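Local coordinates for phenol hydroxylase component phL (Pseudomonas stutzeri, PDB 3U52), which probably serves as a subunit of a multicomponent phenol hydroxylase, a bacterial enzyme that adds hydroxyl groups to phenols, at residues E274-T277 and N278-L282; L261-T264 and N265-K269. All blocks are in the same frame, centred on the assembly; numbering follows the deposited sequence.

Contact 1: residues E274-T277 and N278-L282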
loop_
_atom_site.group_PDB
_atom_site.type_symbol
_atom_site.label_atom_id
_atom_site.label_comp_id
_atom_site.label_asym_id
_atom_site.label_seq_id
_atom_site.Cartn_x
_atom_site.Cartn_y
_atom_site.Cartn_z
ATOM N N GLU D 274 -2.436 5.988 -41.576
ATOM C CA GLU D 274 -3.875 5.916 -41.755
ATOM C C GLU D 274 -4.290 6.117 -43.251
ATOM O O GLU D 274 -5.057 5.333 -43.788
ATOM C CB GLU D 274 -4.577 6.924 -40.857
ATOM C CG GLU D 274 -6.120 6.986 -41.031
ATOM C CD GLU D 274 -6.878 6.031 -40.112
ATOM O OE1 GLU D 274 -6.234 5.240 -39.387
ATOM O OE2 GLU D 274 -8.130 6.095 -40.096
ATOM N N SER D 275 -3.782 7.153 -43.906
ATOM C CA SER D 275 -4.237 7.506 -45.256
ATOM C C SER D 275 -3.213 8.368 -45.991
ATOM O O SER D 275 -2.448 9.127 -45.376
ATOM C CB SER D 275 -5.561 8.271 -45.185
ATOM O OG SER D 275 -5.413 9.440 -44.369
ATOM N N GLU D 276 -3.205 8.286 -47.324
ATOM C CA GLU D 276 -2.360 9.185 -48.100
ATOM C C GLU D 276 -2.784 10.664 -47.888
ATOM O O GLU D 276 -1.965 11.562 -47.937
ATOM C CB GLU D 276 -2.433 8.768 -49.575
ATOM C CG GLU D 276 -1.427 9.359 -50.557
ATOM C CD GLU D 276 -1.508 8.613 -51.924
ATOM O OE1 GLU D 276 -1.876 9.237 -52.955
ATOM O OE2 GLU D 276 -1.239 7.380 -51.961
ATOM N N THR D 277 -4.060 10.915 -47.639
ATOM C CA THR D 277 -4.520 12.280 -47.387
ATOM C C THR D 277 -3.879 12.886 -46.120
ATOM O O THR D 277 -3.438 14.043 -46.118
ATOM C CB THR D 277 -6.005 12.328 -47.167
ATOM O OG1 THR D 277 -6.599 11.114 -47.600
ATOM C CG2 THR D 277 -6.579 13.452 -47.932
ATOM N N ASN D 278 -3.857 12.104 -45.038
ATOM C CA ASN D 278 -3.241 12.525 -43.781
ATOM C C ASN D 278 -1.807 12.847 -44.091
ATOM O O ASN D 278 -1.344 13.920 -43.799
ATOM C CB ASN D 278 -3.295 11.410 -42.752
ATOM C CG ASN D 278 -4.561 11.423 -41.930
ATOM O OD1 ASN D 278 -5.474 12.250 -42.130
ATOM N ND2 ASN D 278 -4.618 10.511 -40.957
ATOM N N ARG D 279 -1.130 11.904 -44.729
ATOM C CA ARG D 279 0.255 12.062 -45.166
ATOM C C ARG D 279 0.514 13.305 -46.050
ATOM O O ARG D 279 1.458 14.071 -45.806
ATOM C CB ARG D 279 0.633 10.786 -45.894
ATOM C CG ARG D 279 1.997 10.286 -45.591
ATOM C CD ARG D 279 2.023 8.761 -45.547
ATOM N NE ARG D 279 1.717 8.128 -46.827
ATOM C CZ ARG D 279 0.780 7.188 -47.012
ATOM N NH1 ARG D 279 0.033 6.727 -46.006
ATOM N NH2 ARG D 279 0.610 6.682 -48.226
ATOM N N GLU D 280 -0.326 13.511 -47.069
ATOM C CA GLU D 280 -0.310 14.773 -47.854
ATOM C C GLU D 280 -0.344 16.022 -46.959
ATOM O O GLU D 280 0.457 16.937 -47.123
ATOM C CB GLU D 280 -1.515 14.860 -48.830
ATOM C CG GLU D 280 -1.446 13.993 -50.133
ATOM C CD GLU D 280 -2.852 13.739 -50.755
ATOM O OE1 GLU D 280 -3.733 14.644 -50.702
ATOM O OE2 GLU D 280 -3.086 12.618 -51.283
ATOM N N LEU D 281 -1.313 16.051 -46.036
ATOM C CA LEU D 281 -1.486 17.150 -45.094
ATOM C C LEU D 281 -0.240 17.331 -44.211
ATOM O O LEU D 281 0.250 18.444 -44.023
ATOM C CB LEU D 281 -2.706 16.881 -44.224
ATOM C CG LEU D 281 -3.733 17.977 -43.946
ATOM C CD1 LEU D 281 -4.492 17.630 -42.659
ATOM C CD2 LEU D 281 -3.130 19.387 -43.884
ATOM N N LEU D 282 0.279 16.229 -43.681
ATOM C CA LEU D 282 1.466 16.280 -42.843
ATOM C C LEU D 282 2.652 16.832 -43.621
ATOM O O LEU D 282 3.415 17.646 -43.107
ATOM C CB LEU D 282 1.793 14.883 -42.266
ATOM C CG LEU D 282 0.828 14.222 -41.257
ATOM C CD1 LEU D 282 1.340 12.856 -40.839
ATOM C CD2 LEU D 282 0.669 15.079 -40.031
HETATM O O HOH W 1 -4.542 16.291 -47.962
#
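Arg279 folds back over Ser275 and Glu276 at the start of helix 276-302. Its CB sits 3.4 Å from Glu276 O, beside the turn's carbonyls. Bends at chi2 and at chi3 (64°) then swing the chain back toward the N-terminus, where CZ lies 3.9 Å from Glu276 CA and one face of the guanidinium is laid over that atom, off-centre toward its rim. At the tip the two nitrogens part: NH2 comes to 3.9 Å from Glu276 CB, while NH1 donates to Ala272 O, at the end of helix 251-274. Glu276 OE2 stays 4.2 Å from Arg279 NH2, too far for a salt bridge.

Ser275 is the N-cap: its OG accepts from Asn278 N at 3.2 Å, and its carbonyl takes the first turn's N-H from Arg279, an almost straight bond of 176°. The Asn278 amide leans against the serine, its CG 3.3 Å from Ser275 OG, and its ND2 donates to Arg66 O and Val271 O. A water donates to both Thr277 O and Glu280 OE1.

The cap gives a helix-start N-H the acceptor that a preceding turn would supply, while the arginine and asparagine tips tie the new helix to carbonyls of the one before it. Glu276 may also suit the helix dipole, an effect probably offset in part by Glu280, whose OE2 lies 4.0 Å from Glu276 OE1.

Contact 2: residues L261-T264 and N265-K269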
loop_
_atom_site.group_PDB
_atom_site.type_symbol
_atom_site.label_atom_id
_atom_site.label_comp_id
_atom_site.label_asym_id
_atom_site.label_seq_id
_atom_site.Cartn_x
_atom_site.Cartn_y
_atom_site.Cartn_z
ATOM N N LEU D 261 10.496 10.114 -27.583
ATOM C CA LEU D 261 10.532 9.489 -28.897
ATOM C C LEU D 261 9.618 8.267 -28.994
ATOM O O LEU D 261 9.025 8.013 -30.043
ATOM C CB LEU D 261 11.975 9.153 -29.237
ATOM C CG LEU D 261 12.950 9.993 -30.079
ATOM C CD1 LEU D 261 12.646 11.457 -30.214
ATOM C CD2 LEU D 261 14.370 9.751 -29.592
ATOM N N ARG D 262 9.435 7.519 -27.907
ATOM C CA ARG D 262 8.542 6.356 -27.978
ATOM C C ARG D 262 7.123 6.741 -28.371
ATOM O O ARG D 262 6.574 6.187 -29.329
ATOM C CB ARG D 262 8.566 5.548 -26.668
ATOM C CG ARG D 262 9.960 4.945 -26.378
ATOM C CD ARG D 262 9.888 3.998 -25.212
ATOM N NE ARG D 262 9.129 2.792 -25.537
ATOM C CZ ARG D 262 8.660 1.954 -24.615
ATOM N NH1 ARG D 262 8.859 2.219 -23.326
ATOM N NH2 ARG D 262 7.982 0.875 -24.974
ATOM N N TRP D 263 6.519 7.701 -27.679
ATOM C CA TRP D 263 5.123 7.961 -27.951
ATOM C C TRP D 263 4.951 8.872 -29.159
ATOM O O TRP D 263 3.973 8.721 -29.866
ATOM C CB TRP D 263 4.407 8.526 -26.724
ATOM C CG TRP D 263 4.746 9.956 -26.348
ATOM C CD1 TRP D 263 5.703 10.363 -25.448
ATOM C CD2 TRP D 263 4.085 11.162 -26.793
ATOM N NE1 TRP D 263 5.710 11.724 -25.349
ATOM C CE2 TRP D 263 4.729 12.248 -26.152
ATOM C CE3 TRP D 263 3.025 11.431 -27.686
ATOM C CZ2 TRP D 263 4.338 13.597 -26.370
ATOM C CZ3 TRP D 263 2.635 12.748 -27.902
ATOM C CH2 TRP D 263 3.295 13.819 -27.258
ATOM N N THR D 264 5.861 9.839 -29.373
ATOM C CA THR D 264 5.713 10.723 -30.524
ATOM C C THR D 264 5.917 9.979 -31.840
ATOM O O THR D 264 5.154 10.184 -32.772
ATOM C CB THR D 264 6.593 11.972 -30.491
ATOM O OG1 THR D 264 7.959 11.595 -30.537
ATOM C CG2 THR D 264 6.342 12.837 -29.245
ATOM N N ASN D 265 6.901 9.086 -31.928
ATOM C CA ASN D 265 6.973 8.159 -33.084
ATOM C C ASN D 265 5.763 7.211 -33.249
ATOM O O ASN D 265 5.315 7.005 -34.375
ATOM C CB ASN D 265 8.255 7.326 -33.052
ATOM C CG ASN D 265 9.502 8.145 -33.322
ATOM O OD1 ASN D 265 9.421 9.261 -33.827
ATOM N ND2 ASN D 265 10.673 7.576 -33.011
ATOM N N ALA D 266 5.235 6.615 -32.174
ATOM C CA ALA D 266 4.021 5.785 -32.307
ATOM C C ALA D 266 2.802 6.610 -32.812
ATOM O O ALA D 266 2.011 6.115 -33.633
ATOM C CB ALA D 266 3.689 5.086 -31.030
ATOM N N MET D 267 2.648 7.852 -32.332
ATOM C CA MET D 267 1.560 8.699 -32.789
ATOM C C MET D 267 1.718 9.087 -34.283
ATOM O O MET D 267 0.758 8.968 -35.049
ATOM C CB MET D 267 1.468 9.961 -31.950
ATOM C CG MET D 267 0.388 10.970 -32.450
ATOM S SD MET D 267 0.327 12.390 -31.307
ATOM C CE MET D 267 1.834 13.261 -31.787
ATOM N N MET D 268 2.902 9.542 -34.681
ATOM C CA MET D 268 3.196 9.774 -36.107
ATOM C C MET D 268 2.973 8.535 -36.990
ATOM O O MET D 268 2.381 8.658 -38.036
ATOM C CB MET D 268 4.594 10.332 -36.314
ATOM C CG MET D 268 4.750 11.813 -35.933
ATOM S SD MET D 268 3.608 12.941 -36.778
ATOM C CE MET D 268 4.370 12.951 -38.414
ATOM N N LYS D 269 3.436 7.355 -36.585
ATOM C CA LYS D 269 3.224 6.134 -37.384
ATOM C C LYS D 269 1.759 5.834 -37.662
ATOM O O LYS D 269 1.417 5.429 -38.767
ATOM C CB LYS D 269 3.828 4.899 -36.736
ATOM C CG LYS D 269 5.343 4.776 -36.895
ATOM C CD LYS D 269 5.798 3.318 -36.631
ATOM C CE LYS D 269 6.299 2.640 -37.902
ATOM N NZ LYS D 269 7.580 3.290 -38.374
#
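Asn265 rises one turn beyond Leu261 on helix 251-274, its backbone N donating to Leu261 O at 3.0 Å. Its CG, set beside its own backbone N, brings the amide back along that carbonyl, and ND2 lies 3.4 Å from Leu261 O at an angle too poor for a hydrogen bond. The amide's firm polar partner is Arg320, whose NE donates to OD1. A leucine in its place is likely to leave that arginine NE without its side-chain acceptor.

Ala266 continues the helical bonding through its N to Arg262 O, its methyl resting against the same carbonyl and also touching Pro76.

Met267 carries the main side-chain contact. Its N bonds Trp263 O at 2.9 Å, and its chain runs out alongside the tryptophan, pointing the same way: an extended chi1 and chi2 (176° and 177°) carry SD outward, and only the last torsion turns the methyl. CE ends 4.0 Å from Trp263 CZ3, meeting the indole obliquely, while SD lies at the edge of the six-membered ring, 5.4 Å from its centroid, in a Met-aromatic contact. Thr264 CG2 sits 3.4 Å above one face of the indole, and His153 meets the same tryptophan edge-to-face.

Met268 closes the run, its N bonded to Thr264 O at 3.0 Å and its side chain bent toward Ile220 and Phe324.

Two kinds of attachment follow: the hydrogen bond from Arg320 NE to Asn265 OD1 ties helix 251-274 to helix 307-322 through a directional polar link, whereas the Met267-Trp263 pair meets helices 147-175 and 211-240 mainly by packing of sulfur, methyl and ring.

The two contacts lie in series on consecutive helices, contact 2 within helix 251-274 and contact 1 spanning the turn into helix 276-302, with centres about 16 Å apart. They meet directly where Leu282 CD1 packs 3.9 Å from Met268 CE, joining the second turn of helix 276-302 to helix 251-274. Contact 1 is peripheral, its centre about 23 Å from that of the chain, against about 12 Å for contact 2. In contact 2 the side chain of Leu261 is about 7 Å from a bound xenon. Tyr257, which with Tyr227 and Asp232 lines a xenon pocket, lies one turn before Leu261 on the same helix.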